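Local coordinates for protein alpha-1,6-mannanase (Bacteroides thetaiotaomicron, PDB 4V1S) that probably hydrolyses alpha-1,6-linked mannan as an endo-acting glycoside hydrolase of family GH76, at residues Ile57-Leu61 with Tyr372-Thr378; Trp82-Phe86 with Tyr314-Ser318; Leu172-Leu176 with Thr208-Cys212; Asp180-Gly184 with Ala250-Ala254; Ser243-Leu247 with Ala292-Ser297. All coordinates share one frame. Where two conformers were deposited one is given. Residue numbers count along the deposited sequence, not the author numbering.

Contact 1. Residues Ile57-Leu61 with Tyr372-Thr378; sequences IDKDL and YDLRFST
This contact pairs the first long helix of the helical-barrel (alpha/alpha) fold of family GH76 with the last one. Residues 57-61 are the C-terminal end of helix 46-61. D373 is the N-cap of helix 374-394, and Y372 is extended before it. The two short helix axes run nearly antiparallel, at 170°, and come within 11.0 Å. In register, I57 faces S377 (CA-CA 6.8 Å) and L61 faces L374 (CA-CA 7.1 Å). About 335 Å² is buried.

Apolar contacts fill the gap. I57 (m, t) sets CG1 3.6 Å from S377 CB and CG2 3.9 Å from L374 CD1. Its CD1 lies 3.9 Å from T378 CG2. L61 (m, t) places CD1 3.8 Å from L374 CD1 and 3.7 Å from L374 CA. Y372 has chi1 p, which carries its ring to L61 and D60. L61 CD2 meets the ring edge, 3.9 Å from Y372 CE1.

Polar bonds hold the helix start. D373 OD1 caps R375 N at 3.1 Å. D373 also forms a salt bridge with R375, with OD2 3.0 Å from NH2. D60 CG lies 3.7 Å from Y372 OH, but D60 OD2 makes a salt bridge with R356. T378 reaches G83 of helix 81-97.

No direct hydrogen bond joins the segments, but one water links them. It donates to D60 O at 2.7 Å and bonds weakly to Y372 OH at 3.3 Å.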
# COMPACT_ATOMS: atom_id res chain seq x y z
N ILE A 57 -6.05 -1.61 18.16
CA ILE A 57 -4.80 -2.23 17.67
C ILE A 57 -3.72 -2.22 18.75
O ILE A 57 -3.04 -3.22 18.96
CB ILE A 57 -4.26 -1.51 16.42
CG1 ILE A 57 -5.21 -1.69 15.23
CG2 ILE A 57 -2.88 -2.00 16.02
CD1 ILE A 57 -5.05 -0.62 14.18
N ASP A 58 -3.53 -1.08 19.42
CA ASP A 58 -2.51 -0.99 20.47
C ASP A 58 -2.81 -1.92 21.62
O ASP A 58 -1.93 -2.63 22.07
CB ASP A 58 -2.32 0.44 20.97
CG ASP A 58 -1.49 1.30 20.02
OD1 ASP A 58 -0.98 0.78 18.98
OD2 ASP A 58 -1.36 2.52 20.32
N LYS A 59 -4.07 -1.95 22.06
CA LYS A 59 -4.47 -2.81 23.15
C LYS A 59 -4.17 -4.28 22.79
O LYS A 59 -3.58 -5.03 23.57
CB LYS A 59 -5.95 -2.57 23.46
CG LYS A 59 -6.36 -3.05 24.82
CD LYS A 59 -7.79 -2.63 25.14
CE LYS A 59 -8.73 -2.99 23.98
NZ LYS A 59 -10.12 -3.34 24.39
N ASP A 60 -4.56 -4.68 21.59
CA ASP A 60 -4.50 -6.10 21.20
C ASP A 60 -3.10 -6.54 20.80
O ASP A 60 -2.71 -7.67 21.12
CB ASP A 60 -5.42 -6.39 20.00
CG ASP A 60 -6.89 -6.37 20.35
OD1 ASP A 60 -7.26 -6.54 21.54
OD2 ASP A 60 -7.69 -6.22 19.39
N LEU A 61 -2.38 -5.67 20.09
CA LEU A 61 -1.18 -6.09 19.40
C LEU A 61 0.10 -5.34 19.68
O LEU A 61 1.17 -5.85 19.32
CB LEU A 61 -1.44 -6.12 17.89
CG LEU A 61 -2.48 -7.13 17.39
CD1 LEU A 61 -2.79 -6.92 15.93
CD2 LEU A 61 -2.02 -8.56 17.64
N TYR A 372 -7.16 -12.71 14.25
CA TYR A 372 -6.85 -11.49 13.52
C TYR A 372 -5.35 -11.32 13.40
O TYR A 372 -4.60 -11.76 14.28
CB TYR A 372 -7.47 -10.25 14.21
CG TYR A 372 -7.19 -10.17 15.69
CD1 TYR A 372 -6.02 -9.61 16.18
CD2 TYR A 372 -8.11 -10.67 16.62
CE1 TYR A 372 -5.76 -9.54 17.55
CE2 TYR A 372 -7.86 -10.60 17.98
CZ TYR A 372 -6.68 -10.04 18.44
OH TYR A 372 -6.43 -9.97 19.81
N ASP A 373 -4.89 -10.70 12.31
CA ASP A 373 -3.49 -10.25 12.23
C ASP A 373 -3.43 -8.73 12.09
O ASP A 373 -4.44 -8.06 11.84
CB ASP A 373 -2.60 -11.09 11.25
CG ASP A 373 -2.86 -10.86 9.81
OD1 ASP A 373 -2.84 -9.67 9.38
OD2 ASP A 373 -2.96 -11.90 9.08
N LEU A 374 -2.23 -8.22 12.31
CA LEU A 374 -1.99 -6.79 12.35
C LEU A 374 -2.51 -6.05 11.12
O LEU A 374 -2.97 -4.95 11.24
CB LEU A 374 -0.49 -6.54 12.51
CG LEU A 374 -0.04 -5.07 12.68
CD1 LEU A 374 -0.68 -4.47 13.93
CD2 LEU A 374 1.48 -5.03 12.73
N ARG A 375 -2.41 -6.65 9.93
CA ARG A 375 -2.83 -5.89 8.77
C ARG A 375 -4.30 -5.62 8.70
O ARG A 375 -4.71 -4.64 8.03
CB ARG A 375 -2.23 -6.31 7.43
CG ARG A 375 -2.45 -7.68 7.11
CD ARG A 375 -1.44 -8.33 6.15
NE ARG A 375 -2.00 -9.64 6.39
CZ ARG A 375 -2.14 -10.65 5.58
NH1 ARG A 375 -1.67 -10.63 4.35
NH2 ARG A 375 -2.77 -11.73 6.07
N PHE A 376 -5.13 -6.45 9.36
CA PHE A 376 -6.57 -6.33 9.14
C PHE A 376 -7.11 -4.98 9.66
O PHE A 376 -7.95 -4.33 9.03
CB PHE A 376 -7.36 -7.46 9.80
CG PHE A 376 -7.02 -8.87 9.37
CD1 PHE A 376 -6.12 -9.17 8.34
CD2 PHE A 376 -7.65 -9.94 10.03
CE1 PHE A 376 -5.83 -10.47 8.01
CE2 PHE A 376 -7.36 -11.26 9.69
CZ PHE A 376 -6.45 -11.53 8.68
N SER A 377 -6.68 -4.57 10.86
CA SER A 377 -7.19 -3.34 11.43
C SER A 377 -6.34 -2.15 11.04
O SER A 377 -6.85 -1.04 10.97
CB SER A 377 -7.32 -3.41 12.95
OG SER A 377 -8.41 -4.25 13.31
N THR A 378 -5.05 -2.36 10.75
CA THR A 378 -4.22 -1.21 10.41
C THR A 378 -4.65 -0.61 9.03
O THR A 378 -4.59 0.62 8.86
CB THR A 378 -2.74 -1.56 10.41
OG1 THR A 378 -2.47 -2.62 9.50
CG2 THR A 378 -2.24 -1.88 11.84
O HOH W 1 -4.28 -9.58 22.28

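Contact 2. Residues Trp82-Phe86 with Tyr314-Ser318; sequences WGNIF and YFAFS
W82 starts this buried contact, whose centre lies about 5 Å from the centre of the chain. Both segments are helical. Their short axes cross at 38° and come no closer than 12.6 Å, so large aromatic side chains must span the gap. The nearest CA pair is F86 and Y314, at 8.8 Å. W82 has chi1 t and chi2 near -8°, which sends the six-membered ring toward the other helix. Its CH2 lies 3.5 Å from Y314 CD1 and 3.7 Å from F315 CE1. The W82 six-membered ring and the Y314 ring (chi1 p) meet obliquely, with centroids 5.0 Å apart and planes at 65°. A glycerol bound about 4 Å from the W82 side chain is consistent with a pocket here. The two helices, 81-97 and 313-330, belong to the helical barrel of GH76 enzymes. I85 N bonds to W82 O at 2.9 Å. F86 (chi1 m) then points across. Its CE2 lies 3.8 Å from Y314 CB, and its CZ, at the ring edge, 3.8 Å from Y314 O. The ring edge of F86 meets the face of F317 (chi1 p) in a T-shaped pair, with centroids 5.1 Å apart and planes at 89°. F86 CE1 is 3.7 Å from F317 CE1. Y314 OH bonds to E359, and its ring takes a cation-pi contact from R375.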
# COMPACT_ATOMS: atom_id res chain seq x y z
N TRP A 82 4.59 -5.99 6.92
CA TRP A 82 3.44 -5.45 6.15
C TRP A 82 2.45 -4.65 7.02
O TRP A 82 2.08 -3.55 6.67
CB TRP A 82 2.72 -6.62 5.47
CG TRP A 82 1.76 -6.26 4.41
CD1 TRP A 82 1.31 -5.03 4.06
CD2 TRP A 82 1.07 -7.19 3.59
NE1 TRP A 82 0.40 -5.13 3.02
CE2 TRP A 82 0.23 -6.45 2.72
CE3 TRP A 82 1.08 -8.58 3.50
CZ2 TRP A 82 -0.59 -7.06 1.79
CZ3 TRP A 82 0.29 -9.18 2.54
CH2 TRP A 82 -0.55 -8.43 1.72
N GLY A 83 1.99 -5.22 8.14
CA GLY A 83 0.99 -4.52 8.96
C GLY A 83 1.49 -3.21 9.50
O GLY A 83 0.72 -2.28 9.68
N ASN A 84 2.80 -3.13 9.74
CA ASN A 84 3.42 -1.90 10.18
C ASN A 84 3.46 -0.84 9.11
O ASN A 84 3.50 0.36 9.41
CB ASN A 84 4.87 -2.16 10.64
CG ASN A 84 4.93 -3.10 11.82
OD1 ASN A 84 4.75 -2.70 12.96
ND2 ASN A 84 5.09 -4.37 11.53
N ILE A 85 3.45 -1.26 7.84
CA ILE A 85 3.43 -0.29 6.72
C ILE A 85 2.13 0.48 6.72
O ILE A 85 2.09 1.70 6.47
CB ILE A 85 3.69 -1.00 5.38
CG1 ILE A 85 5.07 -1.71 5.41
CG2 ILE A 85 3.60 -0.04 4.21
CD1 ILE A 85 5.35 -2.55 4.17
N PHE A 86 1.01 -0.19 7.04
CA PHE A 86 -0.23 0.56 7.15
C PHE A 86 -0.22 1.55 8.32
O PHE A 86 -0.79 2.61 8.19
CB PHE A 86 -1.43 -0.35 7.27
CG PHE A 86 -1.71 -1.14 6.02
CD1 PHE A 86 -2.20 -0.52 4.89
CD2 PHE A 86 -1.61 -2.55 6.00
CE1 PHE A 86 -2.52 -1.23 3.74
CE2 PHE A 86 -1.91 -3.28 4.84
CZ PHE A 86 -2.37 -2.61 3.72
N TYR A 314 -6.45 -5.55 2.85
CA TYR A 314 -5.07 -5.20 2.64
C TYR A 314 -4.69 -5.17 1.16
O TYR A 314 -3.57 -4.75 0.83
CB TYR A 314 -4.11 -6.08 3.45
CG TYR A 314 -4.31 -7.55 3.29
CD1 TYR A 314 -4.00 -8.20 2.10
CD2 TYR A 314 -4.89 -8.29 4.28
CE1 TYR A 314 -4.22 -9.55 1.93
CE2 TYR A 314 -5.08 -9.66 4.13
CZ TYR A 314 -4.74 -10.28 2.95
OH TYR A 314 -4.96 -11.62 2.76
N PHE A 315 -5.61 -5.58 0.27
CA PHE A 315 -5.52 -5.39 -1.18
C PHE A 315 -6.47 -4.29 -1.66
O PHE A 315 -6.07 -3.37 -2.39
CB PHE A 315 -5.85 -6.66 -1.97
CG PHE A 315 -4.83 -7.76 -1.86
CD1 PHE A 315 -3.54 -7.54 -1.38
CD2 PHE A 315 -5.17 -9.04 -2.33
CE1 PHE A 315 -2.64 -8.60 -1.36
CE2 PHE A 315 -4.26 -10.10 -2.29
CZ PHE A 315 -3.00 -9.88 -1.77
N ALA A 316 -7.72 -4.37 -1.22
CA ALA A 316 -8.80 -3.55 -1.82
C ALA A 316 -8.70 -2.07 -1.50
O ALA A 316 -9.20 -1.26 -2.24
CB ALA A 316 -10.17 -4.06 -1.41
N PHE A 317 -7.99 -1.74 -0.40
CA PHE A 317 -7.75 -0.34 -0.01
C PHE A 317 -7.12 0.42 -1.16
O PHE A 317 -7.29 1.67 -1.27
CB PHE A 317 -6.87 -0.26 1.25
CG PHE A 317 -5.42 -0.40 0.92
CD1 PHE A 317 -4.87 -1.61 0.64
CD2 PHE A 317 -4.71 0.75 0.61
CE1 PHE A 317 -3.56 -1.70 0.19
CE2 PHE A 317 -3.39 0.68 0.18
CZ PHE A 317 -2.84 -0.56 -0.06
N SER A 318 -6.38 -0.30 -2.02
CA SER A 318 -5.69 0.37 -3.15
C SER A 318 -6.66 0.96 -4.17
O SER A 318 -6.34 1.94 -4.85
CB SER A 318 -4.69 -0.55 -3.85
OG SER A 318 -5.32 -1.64 -4.46

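Contact 3. Residues Leu172-Leu176 with Thr208-Cys212; sequences LAFSL and TMLSC
Two neighbouring helices of the GH76 helical barrel cross here. Residues 172-176 belong to helix 162-177, and residues 208-212 to helix 202-219. The short axes come within 10.2 Å and cross at -137°, so the helices run roughly antiparallel. L172 lies opposite S211 (CA-CA 6.6 Å) and S175 opposite T208 (CA-CA 6.4 Å). Three of these four residues are small (S211, S175 and T208), consistent with CA atoms this near. The interface buries about 238 Å².

L172 is the main bridging side chain. Its t, p rotamer spreads the two methyls over the other helix. CD1 reaches S211 CB at 3.6 Å and T208 CG2 at 3.9 Å. CD2 reaches C212 N at 3.7 Å and C212 SG at 4.0 Å. L176 leaves its backbone sideways, but the m, t rotamer brings its end inward. Its CD2 lies 3.7 Å from T208 CG2 and 4.1 Å from C212 SG. T208, S211 and C212 all have chi1 m.

Two hydroxyls bond back within their own helix, S211 OG to V207 O and T208 OG1 to C204 O. S175 (m) instead turns its OG to Y142 O, at the start of helix 142-159. Helix 222-239 also touches L172 and T208. No hydrogen bond crosses between the segments; the S175-T208 approach is a packing contact, with S175 CB 3.4 Å from T208 OG1.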
# COMPACT_ATOMS: atom_id res chain seq x y z
N LEU A 172 13.88 1.78 -2.07
CA LEU A 172 13.63 1.74 -3.52
C LEU A 172 14.85 1.15 -4.24
O LEU A 172 14.69 0.36 -5.18
CB LEU A 172 13.24 3.10 -4.06
CG LEU A 172 12.97 3.11 -5.58
CD1 LEU A 172 11.96 2.03 -5.98
CD2 LEU A 172 12.52 4.48 -6.04
N ALA A 173 16.06 1.50 -3.81
CA ALA A 173 17.25 0.91 -4.44
C ALA A 173 17.24 -0.61 -4.27
O ALA A 173 17.63 -1.38 -5.18
CB ALA A 173 18.51 1.49 -3.86
N PHE A 174 16.76 -1.06 -3.13
CA PHE A 174 16.63 -2.48 -2.95
C PHE A 174 15.65 -3.07 -3.94
O PHE A 174 15.94 -4.07 -4.60
CB PHE A 174 16.29 -2.88 -1.51
CG PHE A 174 16.28 -4.37 -1.31
CD1 PHE A 174 17.47 -5.07 -1.26
CD2 PHE A 174 15.11 -5.10 -1.33
CE1 PHE A 174 17.47 -6.45 -1.17
CE2 PHE A 174 15.10 -6.47 -1.23
CZ PHE A 174 16.29 -7.15 -1.15
N SER A 175 14.47 -2.49 -4.03
CA SER A 175 13.46 -3.00 -4.99
C SER A 175 14.04 -3.02 -6.42
O SER A 175 13.84 -3.97 -7.20
CB SER A 175 12.19 -2.16 -4.95
OG SER A 175 11.55 -2.23 -3.70
N LEU A 176 14.75 -1.95 -6.78
CA LEU A 176 15.29 -1.87 -8.14
C LEU A 176 16.41 -2.89 -8.40
O LEU A 176 16.66 -3.27 -9.57
CB LEU A 176 15.80 -0.45 -8.45
CG LEU A 176 14.70 0.57 -8.69
CD1 LEU A 176 15.28 1.98 -8.62
CD2 LEU A 176 13.96 0.37 -10.01
N THR A 208 7.19 -0.58 -7.15
CA THR A 208 8.44 0.01 -7.56
C THR A 208 8.19 1.21 -8.50
O THR A 208 8.82 2.26 -8.36
CB THR A 208 9.37 -1.05 -8.17
OG1 THR A 208 9.64 -2.06 -7.23
CG2 THR A 208 10.68 -0.48 -8.61
N MET A 209 7.25 1.07 -9.44
CA MET A 209 6.87 2.16 -10.28
C MET A 209 6.36 3.36 -9.49
O MET A 209 6.77 4.50 -9.75
CB MET A 209 5.79 1.75 -11.29
CG MET A 209 6.32 0.85 -12.41
SD MET A 209 5.04 -0.05 -13.33
CE MET A 209 3.89 1.27 -13.66
N LEU A 210 5.48 3.13 -8.53
CA LEU A 210 4.92 4.22 -7.77
C LEU A 210 6.02 4.91 -6.95
O LEU A 210 6.09 6.13 -6.90
CB LEU A 210 3.76 3.76 -6.89
CG LEU A 210 3.07 4.90 -6.14
CD1 LEU A 210 2.52 5.96 -7.09
CD2 LEU A 210 1.95 4.38 -5.28
N SER A 211 6.89 4.11 -6.34
CA SER A 211 8.02 4.65 -5.58
C SER A 211 8.93 5.50 -6.46
O SER A 211 9.35 6.60 -6.08
CB SER A 211 8.84 3.52 -4.95
OG SER A 211 8.11 2.78 -3.99
N CYS A 212 9.24 4.97 -7.65
CA CYS A 212 10.04 5.70 -8.63
C CYS A 212 9.40 7.04 -8.98
O CYS A 212 10.08 8.06 -9.02
CB CYS A 212 10.23 4.88 -9.92
SG CYS A 212 11.48 3.60 -9.85

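Contact 4. Residues Asp180-Gly184 with Ala250-Ala254; sequences DNVLG and AKMVA
L183 has left-handed backbone angles (phi 61°, psi 12°), yet it has the largest share of any residue in this contact. G184 follows at 85°/6°, where a CB would press on the preceding carbonyl. The tight turn is held by G184 N to N181 O at 2.8 Å. D180 OD1 accepts from V182 N at 3.0 Å, an Asx turn. Opposite, K251 and M252 end strand 246-252, and V253 leaves it. L183 and V253 are the nearest CA pair, at 6.6 Å. L183 (m, t) sets CD1 3.7 Å from K251 O, 3.9 Å from K251 CG and 3.9 Å from V253 CG2. Its CD2 lies 3.9 Å from M252 O. V182 CG1 meets V253 CG1 at 3.7 Å; both valines have chi1 t. The contact joins the loop after helix 162-177 to a small antiparallel sheet at the protein surface. K200 NZ of that sheet makes a salt bridge with D180 OD1 and a hydrogen bond to V182 O. No hydrogen bond joins the segments directly, so they meet by van der Waals packing of V182 and L183 on V253 and the strand.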
# COMPACT_ATOMS: atom_id res chain seq x y z
N ASP A 180 16.01 -7.37 -13.44
CA ASP A 180 17.05 -7.78 -14.39
C ASP A 180 16.34 -8.28 -15.66
O ASP A 180 15.11 -8.19 -15.76
CB ASP A 180 18.03 -8.82 -13.79
CG ASP A 180 17.35 -10.12 -13.42
OD1 ASP A 180 16.30 -10.45 -14.04
OD2 ASP A 180 17.88 -10.82 -12.55
N ASN A 181 17.11 -8.75 -16.63
CA ASN A 181 16.53 -9.17 -17.92
C ASN A 181 16.05 -10.61 -18.02
O ASN A 181 15.71 -11.07 -19.09
CB ASN A 181 17.48 -8.79 -19.06
CG ASN A 181 17.29 -7.35 -19.49
OD1 ASN A 181 18.26 -6.57 -19.62
ND2 ASN A 181 16.04 -6.98 -19.70
N VAL A 182 15.98 -11.31 -16.89
CA VAL A 182 15.30 -12.62 -16.85
C VAL A 182 13.84 -12.31 -17.17
O VAL A 182 13.29 -11.34 -16.66
CB VAL A 182 15.54 -13.30 -15.50
CG1 VAL A 182 14.70 -14.56 -15.33
CG2 VAL A 182 17.03 -13.62 -15.35
N LEU A 183 13.25 -13.10 -18.07
CA LEU A 183 11.92 -12.82 -18.62
C LEU A 183 11.81 -11.50 -19.39
O LEU A 183 10.70 -11.06 -19.71
CB LEU A 183 10.83 -12.87 -17.52
CG LEU A 183 10.66 -14.23 -16.84
CD1 LEU A 183 9.57 -14.18 -15.79
CD2 LEU A 183 10.37 -15.35 -17.83
N GLY A 184 12.95 -10.87 -19.69
CA GLY A 184 12.96 -9.63 -20.44
C GLY A 184 12.78 -8.37 -19.63
O GLY A 184 12.72 -7.28 -20.18
N ALA A 250 1.56 -12.88 -11.71
CA ALA A 250 2.98 -13.19 -11.77
C ALA A 250 3.30 -14.01 -13.00
O ALA A 250 2.40 -14.61 -13.60
CB ALA A 250 3.41 -13.95 -10.53
N LYS A 251 4.57 -14.01 -13.37
CA LYS A 251 5.08 -14.82 -14.47
C LYS A 251 6.22 -15.68 -13.93
O LYS A 251 7.13 -15.19 -13.27
CB LYS A 251 5.54 -13.94 -15.62
CG LYS A 251 5.89 -14.69 -16.89
CD LYS A 251 6.04 -13.71 -18.03
CE LYS A 251 6.49 -14.34 -19.32
NZ LYS A 251 5.32 -14.69 -20.12
N MET A 252 6.13 -16.99 -14.19
CA MET A 252 7.09 -17.97 -13.69
C MET A 252 8.35 -17.96 -14.53
O MET A 252 8.30 -17.94 -15.76
CB MET A 252 6.50 -19.38 -13.71
CG MET A 252 5.21 -19.55 -12.93
SD MET A 252 5.37 -19.13 -11.18
CE MET A 252 4.31 -17.70 -11.07
N VAL A 253 9.49 -17.96 -13.87
CA VAL A 253 10.76 -17.89 -14.58
C VAL A 253 11.08 -19.18 -15.35
O VAL A 253 11.63 -19.13 -16.45
CB VAL A 253 11.89 -17.51 -13.61
CG1 VAL A 253 13.26 -17.80 -14.20
CG2 VAL A 253 11.76 -16.05 -13.23
N ALA A 254 10.70 -20.32 -14.80
CA ALA A 254 11.05 -21.62 -15.38
C ALA A 254 10.50 -21.78 -16.80
O ALA A 254 11.20 -22.22 -17.71
CB ALA A 254 10.54 -22.74 -14.50

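Contact 5. Residues Ser243-Leu247 with Ala292-Ser297; sequences SDNLL and ATLASS
Two backbone carbonyls of the turn 243-247 are taken by hydroxyls of the helix 292-297. S296 OG donates to D244 O at 2.6 Å, and T293 OG1 donates to N245 O at 2.7 Å. Both serine and threonine have chi1 m. The backbones are close: N245 and T293 have CA atoms 4.9 Å apart, D244 and S296 6.3 Å. N245 takes left-handed angles in the turn (phi 60°, psi 24°). D244 OD1 accepts from L246 N at 3.0 Å, an Asx turn. The segment thus forms the tight hairpin turn between the antiparallel strands 240-241 and 246-252, seated against helix 284-301 of the GH76 helical barrel. D244 OD2 makes a salt bridge with K262. N245 OD1 accepts from Q289 NE2, which also bonds to T293 OG1. N245 ND2 lies 3.8 Å from A292 CB. S297 OG is used within the helix and donates to T293 O at 2.7 Å. Van der Waals contacts lie next to these bonds. L246 (m, t) leaves its backbone sideways, but its end turns in, with CD2 3.7 Å from S296 CB and 3.4 Å from the hydroxyl oxygen S297 OG. L247 CD2 is 4.3 Å from T293 CG2.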
# COMPACT_ATOMS: atom_id res chain seq x y z
N SER A 243 -8.12 -7.98 -22.42
CA SER A 243 -9.58 -8.18 -22.53
C SER A 243 -10.37 -7.38 -21.49
O SER A 243 -11.53 -7.04 -21.73
CB SER A 243 -9.95 -9.65 -22.45
OG SER A 243 -9.84 -10.16 -21.12
N ASP A 244 -9.77 -7.10 -20.33
CA ASP A 244 -10.46 -6.32 -19.29
C ASP A 244 -9.61 -5.26 -18.61
O ASP A 244 -10.08 -4.59 -17.70
CB ASP A 244 -11.09 -7.23 -18.24
CG ASP A 244 -10.07 -8.04 -17.46
OD1 ASP A 244 -8.84 -7.89 -17.71
OD2 ASP A 244 -10.50 -8.85 -16.62
N ASN A 245 -8.36 -5.09 -19.07
CA ASN A 245 -7.44 -4.12 -18.51
C ASN A 245 -7.12 -4.35 -17.04
O ASN A 245 -6.68 -3.45 -16.35
CB ASN A 245 -7.89 -2.69 -18.76
CG ASN A 245 -7.66 -2.29 -20.19
OD1 ASN A 245 -6.51 -2.15 -20.62
ND2 ASN A 245 -8.73 -2.17 -20.96
N LEU A 246 -7.29 -5.59 -16.60
CA LEU A 246 -6.86 -5.98 -15.26
C LEU A 246 -5.52 -6.69 -15.33
O LEU A 246 -5.06 -7.07 -16.40
CB LEU A 246 -7.91 -6.83 -14.57
CG LEU A 246 -9.23 -6.08 -14.31
CD1 LEU A 246 -10.22 -6.96 -13.58
CD2 LEU A 246 -9.01 -4.76 -13.57
N LEU A 247 -4.89 -6.83 -14.17
CA LEU A 247 -3.53 -7.36 -14.08
C LEU A 247 -3.51 -8.78 -13.56
O LEU A 247 -4.12 -9.09 -12.52
CB LEU A 247 -2.67 -6.50 -13.13
CG LEU A 247 -2.12 -5.15 -13.60
CD1 LEU A 247 -1.10 -5.28 -14.73
CD2 LEU A 247 -3.22 -4.17 -14.00
N ALA A 292 -9.31 3.05 -17.66
CA ALA A 292 -9.82 1.74 -18.11
C ALA A 292 -9.68 0.67 -17.03
O ALA A 292 -10.62 -0.10 -16.77
CB ALA A 292 -9.13 1.30 -19.39
N THR A 293 -8.49 0.60 -16.43
CA THR A 293 -8.24 -0.37 -15.38
C THR A 293 -9.09 -0.09 -14.11
O THR A 293 -9.63 -1.02 -13.51
CB THR A 293 -6.76 -0.42 -15.05
OG1 THR A 293 -6.04 -0.85 -16.22
CG2 THR A 293 -6.44 -1.32 -13.86
N LEU A 294 -9.25 1.18 -13.76
CA LEU A 294 -10.08 1.54 -12.62
C LEU A 294 -11.57 1.17 -12.86
O LEU A 294 -12.21 0.60 -11.99
CB LEU A 294 -9.92 3.00 -12.26
CG LEU A 294 -10.70 3.48 -11.07
CD1 LEU A 294 -10.36 2.75 -9.78
CD2 LEU A 294 -10.46 4.97 -10.93
N ALA A 295 -12.10 1.42 -14.04
CA ALA A 295 -13.47 1.03 -14.32
C ALA A 295 -13.66 -0.47 -14.21
O ALA A 295 -14.65 -0.94 -13.65
CB ALA A 295 -13.89 1.54 -15.70
N SER A 296 -12.73 -1.24 -14.77
CA SER A 296 -12.81 -2.70 -14.71
C SER A 296 -12.62 -3.22 -13.28
O SER A 296 -13.21 -4.24 -12.88
CB SER A 296 -11.77 -3.33 -15.61
OG SER A 296 -12.14 -3.14 -16.98
N SER A 297 -11.84 -2.50 -12.50
CA SER A 297 -11.65 -2.86 -11.10
C SER A 297 -12.92 -2.59 -10.29
O SER A 297 -13.33 -3.43 -9.47
CB SER A 297 -10.50 -2.05 -10.49
OG SER A 297 -9.24 -2.35 -11.14

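Overall arrangement
From the N terminus, contact 1 opens first, at 57-61, and closes last, at 372-378. It ties the first long helix to the last and encloses the other four contacts. Contact 2 opens at 82-86 and closes at 314-318, nested inside contact 1. These two touch: R375 packs on W82 and Y314, and T378 OG1 probably bonds to G83 O. Contacts 3, 4 and 5 lie within the loop closed by contact 2. Contact 3 joins helices 162-177 and 202-219. Contact 4 crosses it and ties the loop after helix 162-177 to strand 246-252. Contact 5 crosses contact 4 and links the turn leading into that strand to helix 284-301. Contacts 3 and 5 are in series.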